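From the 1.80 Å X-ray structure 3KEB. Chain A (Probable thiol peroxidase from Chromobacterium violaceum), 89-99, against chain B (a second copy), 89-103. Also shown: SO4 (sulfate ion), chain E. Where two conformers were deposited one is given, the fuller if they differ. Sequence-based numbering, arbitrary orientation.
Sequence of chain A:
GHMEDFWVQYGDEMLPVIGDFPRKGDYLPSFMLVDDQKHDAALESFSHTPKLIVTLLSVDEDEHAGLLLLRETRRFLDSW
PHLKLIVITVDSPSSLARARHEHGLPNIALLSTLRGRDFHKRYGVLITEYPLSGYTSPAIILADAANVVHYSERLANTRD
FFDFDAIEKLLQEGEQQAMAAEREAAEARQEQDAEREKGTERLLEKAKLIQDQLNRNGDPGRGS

Chain A, residues 89-99: TVDSPSSLARA
Chain B, residues 89-103: TVDSPSSLARARHEH

Two copies of one protein meet here through the same segment, and the pairing is nearly symmetric. In each chain an extended T89 (phi/psi -149/177 in A, -145/172 in B) leads through V90 (-82/-6 and -82/-2) to D91 and S92, both near -60 to -70/153, after which a helix starts at residue 93 with phi/psi close to -62/-42. The register is reciprocal: CA of D91(A) lies 5.1 Å from CA of S92(B), CA of S92(A) 5.0 Å from CA of D91(B), and the CA atoms of S95(A) and S95(B) are 6.7 Å apart. The helix axes approach to 10.8 Å, with 56° between their N-to-C directions. Together the stretches bury 456 Å².

The central hydrogen bonds run from serine to aspartate in both directions. S92(A) OG donates to D91(B) OD1 at 2.7 Å, and S92(B) OG donates to D91(A) OD1, also at 2.7 Å. Each aspartate has chi1 m (-62°) and chi2 near -53°; its CA-to-CB bond points sideways, but the carboxylate comes nearer to the partner. The other oxygen is held within its own chain: T89(A) OG1 donates to D91(A) OD2 at 2.7 Å, T89(B) OG1 to D91(B) OD2 at 2.6 Å. Each threonine, chi1 p, also accepts from the aspartate backbone, with D91(A) N to T89(A) OG1 and D91(B) N to T89(B) OG1 both 3.0 Å.

S92 also serves as N-cap. With chi1 p (64° in A, 67° in B), its hydroxyl donates across the interface while accepting from the first turn: S95(A) N to S92(A) OG is 3.0 Å at 163°, S95(B) N to S92(B) OG 2.9 Å at 159°. S95 has chi1 m in both chains.

Three waters join the centre. Water 3 accepts from S92(A) N (3.0 Å) and S92(B) N (2.9 Å) and donates to S95(A) OG and S95(B) OG, both at 2.8 Å, so its four partners are divided equally between the chains. Waters 1 and 2 each lie 2.8 Å from V90(A) O and 2.8 Å from V90(B) O, carbonyls that are themselves 4.4 Å apart. Nonpolar packing is modest: V90(A) CG1 to S92(B) CB and V90(B) CG2 to S92(A) CB are both 3.9 Å, although chi1 is p in V90(A) and m in V90(B).

Farther along the helices the symmetry breaks. R98(A) has chi values 178°, -141°, 168°, -107°; R98(B) has -177°, -92°, -58°, 144°. Their guanidiniums stack, centres 3.7 Å apart and planes at 6°. R98(A) NE and R98(B) NH1, 3.5 Å apart, are both donors and do not bond. E102(B), chi1 and chi2 t, supplies negative charge to both: R98(A) NH2 to E102(B) OE2 is a 3.1 Å salt bridge at 169°, and R98(B) NH1 to E102(B) OE1 a 2.9 Å one. R98(A) NE to E102(B) OE1, 3.3 Å at 126°, is weak.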

ATOM      1  N   THR A  89       0.305   4.014  -7.561  1.00 12.70           N
ATOM      2  CA  THR A  89      -0.180   4.405  -6.265  1.00 12.19           C
ATOM      3  C   THR A  89       0.580   3.740  -5.136  1.00 11.22           C
ATOM      4  O   THR A  89       1.414   2.863  -5.348  1.00 12.19           O
ATOM      5  CB  THR A  89      -1.687   4.095  -6.030  1.00 11.53           C
ATOM      6  OG1 THR A  89      -1.837   2.712  -5.738  1.00 17.53           O
ATOM      7  CG2 THR A  89      -2.616   4.400  -7.243  1.00 15.02           C
ATOM      8  N   VAL A  90       0.222   4.115  -3.923  1.00 11.80           N
ATOM      9  CA  VAL A  90       0.766   3.533  -2.714  0.60 11.04           C
ATOM     10  C   VAL A  90       0.110   2.235  -2.299  1.00 11.80           C
ATOM     11  O   VAL A  90       0.558   1.582  -1.342  1.00 13.18           O
ATOM     12  CB  VAL A  90       0.714   4.560  -1.518  0.60 11.90           C
ATOM     13  CG1 VAL A  90      -0.648   4.567  -0.810  0.60  9.99           C
ATOM     14  CG2 VAL A  90       1.836   4.272  -0.546  0.60 10.76           C
ATOM     15  N   ASP A  91      -0.944   1.857  -3.005  1.00 10.04           N
ATOM     16  CA  ASP A  91      -1.640   0.616  -2.702  1.00 11.45           C
ATOM     17  C   ASP A  91      -0.714  -0.578  -2.813  1.00 11.11           C
ATOM     18  O   ASP A  91       0.249  -0.566  -3.611  1.00 11.90           O
ATOM     19  CB  ASP A  91      -2.807   0.399  -3.652  1.00 10.27           C
ATOM     20  CG  ASP A  91      -3.827   1.464  -3.554  1.00 13.45           C
ATOM     21  OD1 ASP A  91      -4.284   1.744  -2.412  1.00 13.56           O
ATOM     22  OD2 ASP A  91      -4.233   2.010  -4.623  1.00 14.51           O
ATOM     23  N   SER A  92      -1.020  -1.620  -2.052  1.00 10.88           N
ATOM     24  CA  SER A  92      -0.274  -2.861  -2.163  1.00 10.81           C
ATOM     25  C   SER A  92      -0.555  -3.512  -3.542  1.00  9.93           C
ATOM     26  O   SER A  92      -1.657  -3.353  -4.094  1.00  9.77           O
ATOM     27  CB  SER A  92      -0.661  -3.848  -1.085  1.00 11.37           C
ATOM     28  OG  SER A  92      -2.023  -4.222  -1.240  1.00 11.51           O
ATOM     29  N   PRO A  93       0.404  -4.317  -4.048  1.00  9.46           N
ATOM     30  CA  PRO A  93       0.067  -5.114  -5.206  1.00  9.80           C
ATOM     31  C   PRO A  93      -1.204  -5.944  -5.020  1.00  8.88           C
ATOM     32  O   PRO A  93      -2.001  -6.066  -5.955  1.00 10.37           O
ATOM     33  CB  PRO A  93       1.287  -5.989  -5.386  1.00  9.68           C
ATOM     34  CG  PRO A  93       2.432  -5.186  -4.843  1.00 10.07           C
ATOM     35  CD  PRO A  93       1.822  -4.426  -3.667  1.00  9.97           C
ATOM     36  N   SER A  94      -1.398  -6.527  -3.852  1.00  8.84           N
ATOM     37  CA  SER A  94      -2.603  -7.342  -3.591  1.00  9.63           C
ATOM     38  C   SER A  94      -3.900  -6.536  -3.802  1.00  9.53           C
ATOM     39  O   SER A  94      -4.899  -7.063  -4.353  1.00 10.21           O
ATOM     40  CB  SER A  94      -2.566  -7.915  -2.161  1.00  9.01           C
ATOM     41  OG  SER A  94      -1.272  -8.521  -1.932  1.00 11.32           O
ATOM     42  N   SER A  95      -3.937  -5.319  -3.263  1.00  8.83           N
ATOM     43  CA  SER A  95      -5.105  -4.443  -3.458  1.00  9.16           C
ATOM     44  C   SER A  95      -5.288  -4.002  -4.907  1.00 10.14           C
ATOM     45  O   SER A  95      -6.413  -3.889  -5.365  1.00 11.21           O
ATOM     46  CB  SER A  95      -5.034  -3.197  -2.568  1.00  9.51           C
ATOM     47  OG  SER A  95      -4.977  -3.596  -1.214  1.00  9.35           O
ATOM     48  N   LEU A  96      -4.189  -3.763  -5.622  1.00 10.38           N
ATOM     49  CA  LEU A  96      -4.256  -3.409  -7.060  1.00 10.23           C
ATOM     50  C   LEU A  96      -4.858  -4.609  -7.842  1.00 11.59           C
ATOM     51  O   LEU A  96      -5.724  -4.439  -8.704  1.00 11.01           O
ATOM     52  CB  LEU A  96      -2.875  -2.996  -7.567  1.00 10.88           C
ATOM     53  CG  LEU A  96      -2.315  -1.692  -7.001  1.00 10.93           C
ATOM     54  CD1 LEU A  96      -0.829  -1.451  -7.433  1.00 11.62           C
ATOM     55  CD2 LEU A  96      -3.213  -0.518  -7.385  1.00 10.93           C
ATOM     56  N   ALA A  97      -4.424  -5.825  -7.517  1.00 12.24           N
ATOM     57  CA  ALA A  97      -4.965  -7.024  -8.137  1.00 11.25           C
ATOM     58  C   ALA A  97      -6.452  -7.185  -7.860  1.00 12.18           C
ATOM     59  O   ALA A  97      -7.242  -7.531  -8.778  1.00 11.92           O
ATOM     60  CB  ALA A  97      -4.160  -8.246  -7.733  1.00 11.75           C
ATOM     61  N   ARG A  98      -6.866  -6.886  -6.635  1.00 11.60           N
ATOM     62  CA  ARG A  98      -8.283  -6.926  -6.281  1.00 13.22           C
ATOM     63  C   ARG A  98      -9.086  -5.885  -7.113  1.00 12.93           C
ATOM     64  O   ARG A  98     -10.125  -6.211  -7.657  1.00 13.03           O
ATOM     65  CB  ARG A  98      -8.493  -6.621  -4.819  1.00 14.83           C
ATOM     66  CG  ARG A  98      -9.931  -6.601  -4.431  1.00 17.30           C
ATOM     67  CD  ARG A  98     -10.199  -5.482  -3.434  1.00 20.94           C
ATOM     68  NE  ARG A  98     -11.646  -5.339  -3.309  1.00 24.20           N
ATOM     69  CZ  ARG A  98     -12.380  -4.339  -3.801  1.00 22.97           C
ATOM     70  NH1 ARG A  98     -11.824  -3.298  -4.453  1.00 20.84           N
ATOM     71  NH2 ARG A  98     -13.693  -4.380  -3.596  1.00 25.65           N
ATOM     72  N   ALA A  99      -8.568  -4.668  -7.234  1.00 13.15           N
ATOM     73  CA  ALA A  99      -9.211  -3.628  -8.078  1.00 14.41           C
ATOM     74  C   ALA A  99      -9.407  -4.116  -9.523  1.00 14.82           C
ATOM     75  O   ALA A  99     -10.491  -3.968 -10.076  1.00 17.57           O
ATOM     76  CB  ALA A  99      -8.402  -2.376  -8.086  1.00 13.61           C
TER
ATOM     77  N   THR B  89      -0.460  -4.102   8.038  1.00 12.89           N
ATOM     78  CA  THR B  89      -0.073  -4.526   6.668  1.00 12.66           C
ATOM     79  C   THR B  89       0.515  -3.320   5.909  1.00 13.95           C
ATOM     80  O   THR B  89       0.453  -2.157   6.376  1.00 12.72           O
ATOM     81  CB  THR B  89      -1.272  -5.067   5.827  1.00 15.43           C
ATOM     82  OG1 THR B  89      -2.065  -3.957   5.394  1.00 15.83           O
ATOM     83  CG2 THR B  89      -2.141  -6.087   6.629  1.00 14.23           C
ATOM     84  N   VAL B  90       1.058  -3.588   4.712  1.00 13.14           N
ATOM     85  CA  VAL B  90       1.496  -2.547   3.796  1.00 12.73           C
ATOM     86  C   VAL B  90       0.365  -1.954   2.965  1.00 12.69           C
ATOM     87  O   VAL B  90       0.609  -1.079   2.135  1.00 13.39           O
ATOM     88  CB  VAL B  90       2.598  -3.014   2.803  1.00 13.36           C
ATOM     89  CG1 VAL B  90       3.775  -3.464   3.577  1.00 15.53           C
ATOM     90  CG2 VAL B  90       1.994  -4.104   1.795  1.00  9.30           C
ATOM     91  N   ASP B  91      -0.856  -2.461   3.128  1.00 11.81           N
ATOM     92  CA  ASP B  91      -1.983  -1.915   2.430  1.00 12.31           C
ATOM     93  C   ASP B  91      -2.161  -0.456   2.737  1.00 12.36           C
ATOM     94  O   ASP B  91      -1.847  -0.021   3.827  1.00 10.84           O
ATOM     95  CB  ASP B  91      -3.301  -2.603   2.805  1.00 12.52           C
ATOM     96  CG  ASP B  91      -3.312  -4.064   2.457  1.00 14.58           C
ATOM     97  OD1 ASP B  91      -3.041  -4.420   1.280  1.00 14.52           O
ATOM     98  OD2 ASP B  91      -3.510  -4.863   3.431  1.00 13.00           O
ATOM     99  N   SER B  92      -2.755   0.286   1.802  1.00 11.09           N
ATOM    100  CA  SER B  92      -3.085   1.701   2.057  1.00 11.08           C
ATOM    101  C   SER B  92      -4.210   1.841   3.085  1.00  9.26           C
ATOM    102  O   SER B  92      -5.030   0.945   3.218  1.00 11.18           O
ATOM    103  CB  SER B  92      -3.498   2.422   0.767  1.00  9.81           C
ATOM    104  OG  SER B  92      -4.750   1.913   0.271  1.00 11.04           O
ATOM    105  N   PRO B  93      -4.269   2.975   3.802  1.00  9.77           N
ATOM    106  CA  PRO B  93      -5.462   3.241   4.632  1.00  8.69           C
ATOM    107  C   PRO B  93      -6.742   3.148   3.865  1.00  9.69           C
ATOM    108  O   PRO B  93      -7.708   2.594   4.370  1.00  9.91           O
ATOM    109  CB  PRO B  93      -5.229   4.669   5.127  1.00  9.48           C
ATOM    110  CG  PRO B  93      -3.719   4.778   5.204  1.00  8.49           C
ATOM    111  CD  PRO B  93      -3.238   3.999   3.978  1.00  8.14           C
ATOM    112  N   SER B  94      -6.726   3.628   2.619  1.00  9.83           N
ATOM    113  CA  SER B  94      -7.875   3.623   1.767  1.00 10.03           C
ATOM    114  C   SER B  94      -8.345   2.163   1.528  1.00 10.32           C
ATOM    115  O   SER B  94      -9.532   1.839   1.706  1.00  8.91           O
ATOM    116  CB  SER B  94      -7.570   4.347   0.446  1.00 10.84           C
ATOM    117  OG  SER B  94      -7.051   5.667   0.638  1.00 10.44           O
ATOM    118  N   SER B  95      -7.426   1.272   1.210  1.00 10.95           N
ATOM    119  CA  SER B  95      -7.776  -0.155   0.993  1.00 11.07           C
ATOM    120  C   SER B  95      -8.233  -0.837   2.278  1.00 11.21           C
ATOM    121  O   SER B  95      -9.155  -1.633   2.268  1.00 12.85           O
ATOM    122  CB  SER B  95      -6.634  -0.913   0.355  1.00  9.45           C
ATOM    123  OG  SER B  95      -6.224  -0.250  -0.828  1.00 10.41           O
ATOM    124  N   LEU B  96      -7.597  -0.497   3.378  1.00 11.16           N
ATOM    125  CA  LEU B  96      -8.003  -1.015   4.693  1.00 11.84           C
ATOM    126  C   LEU B  96      -9.409  -0.584   5.053  1.00 12.10           C
ATOM    127  O   LEU B  96     -10.172  -1.437   5.514  1.00 12.95           O
ATOM    128  CB  LEU B  96      -7.009  -0.605   5.783  1.00 11.76           C
ATOM    129  CG  LEU B  96      -5.576  -1.191   5.725  1.00 11.45           C
ATOM    130  CD1 LEU B  96      -4.616  -0.611   6.793  1.00 14.94           C
ATOM    131  CD2 LEU B  96      -5.574  -2.751   5.810  1.00 12.84           C
ATOM    132  N   ALA B  97      -9.751   0.677   4.816  1.00 12.07           N
ATOM    133  CA  ALA B  97     -11.098   1.177   5.077  1.00 13.67           C
ATOM    134  C   ALA B  97     -12.144   0.442   4.210  1.00 13.39           C
ATOM    135  O   ALA B  97     -13.219   0.105   4.684  1.00 14.88           O
ATOM    136  CB  ALA B  97     -11.215   2.697   4.893  1.00 12.83           C
ATOM    137  N   ARG B  98     -11.815   0.198   2.949  1.00 13.51           N
ATOM    138  CA  ARG B  98     -12.721  -0.508   2.067  1.00 12.84           C
ATOM    139  C   ARG B  98     -12.921  -1.949   2.518  1.00 14.15           C
ATOM    140  O   ARG B  98     -14.065  -2.453   2.534  1.00 16.15           O
ATOM    141  CB  ARG B  98     -12.232  -0.423   0.633  1.00 13.50           C
ATOM    142  CG  ARG B  98     -13.182  -1.103  -0.425  1.00 15.44           C
ATOM    143  CD  ARG B  98     -12.769  -2.532  -0.637  1.00 15.28           C
ATOM    144  NE  ARG B  98     -11.405  -2.512  -1.080  1.00 16.27           N
ATOM    145  CZ  ARG B  98     -10.459  -3.389  -0.775  1.00 18.75           C
ATOM    146  NH1 ARG B  98     -10.715  -4.495  -0.057  1.00 20.36           N
ATOM    147  NH2 ARG B  98      -9.229  -3.166  -1.231  1.00 17.45           N
ATOM    148  N   ALA B  99     -11.839  -2.609   2.897  1.00 15.35           N
ATOM    149  CA  ALA B  99     -11.857  -3.996   3.368  1.00 16.57           C
ATOM    150  C   ALA B  99     -12.734  -4.112   4.586  1.00 18.43           C
ATOM    151  O   ALA B  99     -13.567  -5.047   4.693  1.00 18.97           O
ATOM    152  CB  ALA B  99     -10.440  -4.454   3.695  1.00 15.80           C
ATOM    153  N   ARG B 100     -12.604  -3.145   5.483  1.00 18.94           N
ATOM    154  CA  ARG B 100     -13.369  -3.168   6.720  1.00 20.44           C
ATOM    155  C   ARG B 100     -14.853  -3.263   6.407  1.00 21.30           C
ATOM    156  O   ARG B 100     -15.562  -4.073   7.027  1.00 23.04           O
ATOM    157  CB  ARG B 100     -13.100  -1.956   7.590  1.00 20.18           C
ATOM    158  CG  ARG B 100     -14.016  -1.898   8.816  1.00 21.77           C
ATOM    159  CD  ARG B 100     -13.800  -0.710   9.704  1.00 22.26           C
ATOM    160  NE  ARG B 100     -12.424  -0.436  10.087  1.00 21.10           N
ATOM    161  CZ  ARG B 100     -11.758  -1.011  11.098  1.00 22.90           C
ATOM    162  NH1 ARG B 100     -12.271  -2.034  11.800  1.00 21.78           N
ATOM    163  NH2 ARG B 100     -10.547  -0.569  11.420  1.00 21.77           N
ATOM    164  N   HIS B 101     -15.320  -2.412   5.506  1.00 21.76           N
ATOM    165  CA  HIS B 101     -16.710  -2.431   5.048  1.00 22.14           C
ATOM    166  C   HIS B 101     -17.067  -3.673   4.211  1.00 22.32           C
ATOM    167  O   HIS B 101     -18.097  -4.335   4.445  1.00 21.19           O
ATOM    168  CB  HIS B 101     -17.007  -1.177   4.217  1.00 23.23           C
ATOM    169  CG  HIS B 101     -18.378  -1.184   3.628  1.00 28.17           C
ATOM    170  ND1 HIS B 101     -18.610  -1.228   2.261  1.00 30.92           N
ATOM    171  CD2 HIS B 101     -19.601  -1.201   4.221  1.00 30.33           C
ATOM    172  CE1 HIS B 101     -19.918  -1.256   2.043  1.00 28.64           C
ATOM    173  NE2 HIS B 101     -20.538  -1.251   3.211  1.00 29.50           N
ATOM    174  N   GLU B 102     -16.225  -3.983   3.238  1.00 19.18           N
ATOM    175  CA  GLU B 102     -16.490  -5.085   2.320  1.00 20.97           C
ATOM    176  C   GLU B 102     -16.553  -6.434   3.067  1.00 20.73           C
ATOM    177  O   GLU B 102     -17.428  -7.249   2.786  1.00 20.55           O
ATOM    178  CB  GLU B 102     -15.391  -5.141   1.245  1.00 21.19           C
ATOM    179  CG  GLU B 102     -15.572  -6.201   0.180  1.00 24.63           C
ATOM    180  CD  GLU B 102     -14.385  -6.291  -0.790  1.00 27.38           C
ATOM    181  OE1 GLU B 102     -13.272  -5.790  -0.481  1.00 26.56           O
ATOM    182  OE2 GLU B 102     -14.571  -6.867  -1.883  1.00 32.25           O
ATOM    183  N   HIS B 103     -15.662  -6.628   4.033  1.00 20.28           N
ATOM    184  CA  HIS B 103     -15.505  -7.929   4.663  1.00 21.22           C
ATOM    185  C   HIS B 103     -16.026  -8.059   6.069  1.00 22.05           C
ATOM    186  O   HIS B 103     -15.859  -9.122   6.673  1.00 23.57           O
ATOM    187  CB  HIS B 103     -14.094  -8.363   4.601  1.00 21.37           C
ATOM    188  CG  HIS B 103     -13.594  -8.540   3.207  1.00 20.81           C
ATOM    189  ND1 HIS B 103     -14.222  -9.369   2.299  1.00 22.02           N
ATOM    190  CD2 HIS B 103     -12.492  -8.061   2.593  1.00 18.79           C
ATOM    191  CE1 HIS B 103     -13.530  -9.370   1.169  1.00 26.03           C
ATOM    192  NE2 HIS B 103     -12.480  -8.571   1.316  1.00 20.66           N
TER
HETATM  193  S   SO4 E 301     -16.342 -11.966   1.793  0.80 43.97           S
HETATM  194  O1  SO4 E 301     -16.276 -10.844   2.739  0.80 37.23           O
HETATM  195  O2  SO4 E 301     -15.745 -13.172   2.353  0.80 42.94           O
HETATM  196  O3  SO4 E 301     -15.579 -11.669   0.559  0.80 41.09           O
HETATM  197  O4  SO4 E 301     -17.749 -12.194   1.483  0.80 42.43           O
HETATM  198  O   HOH W   1       1.799  -0.766  -0.404  1.00 11.72           O
HETATM  199  O   HOH W   2       0.431   1.663   1.485  1.00 19.27           O
HETATM  200  O   HOH W   3      -3.600  -1.221  -0.569  1.00  9.74           O
HETATM  201  O   HOH W   4     -12.625  -8.258  -2.917  1.00 29.28           O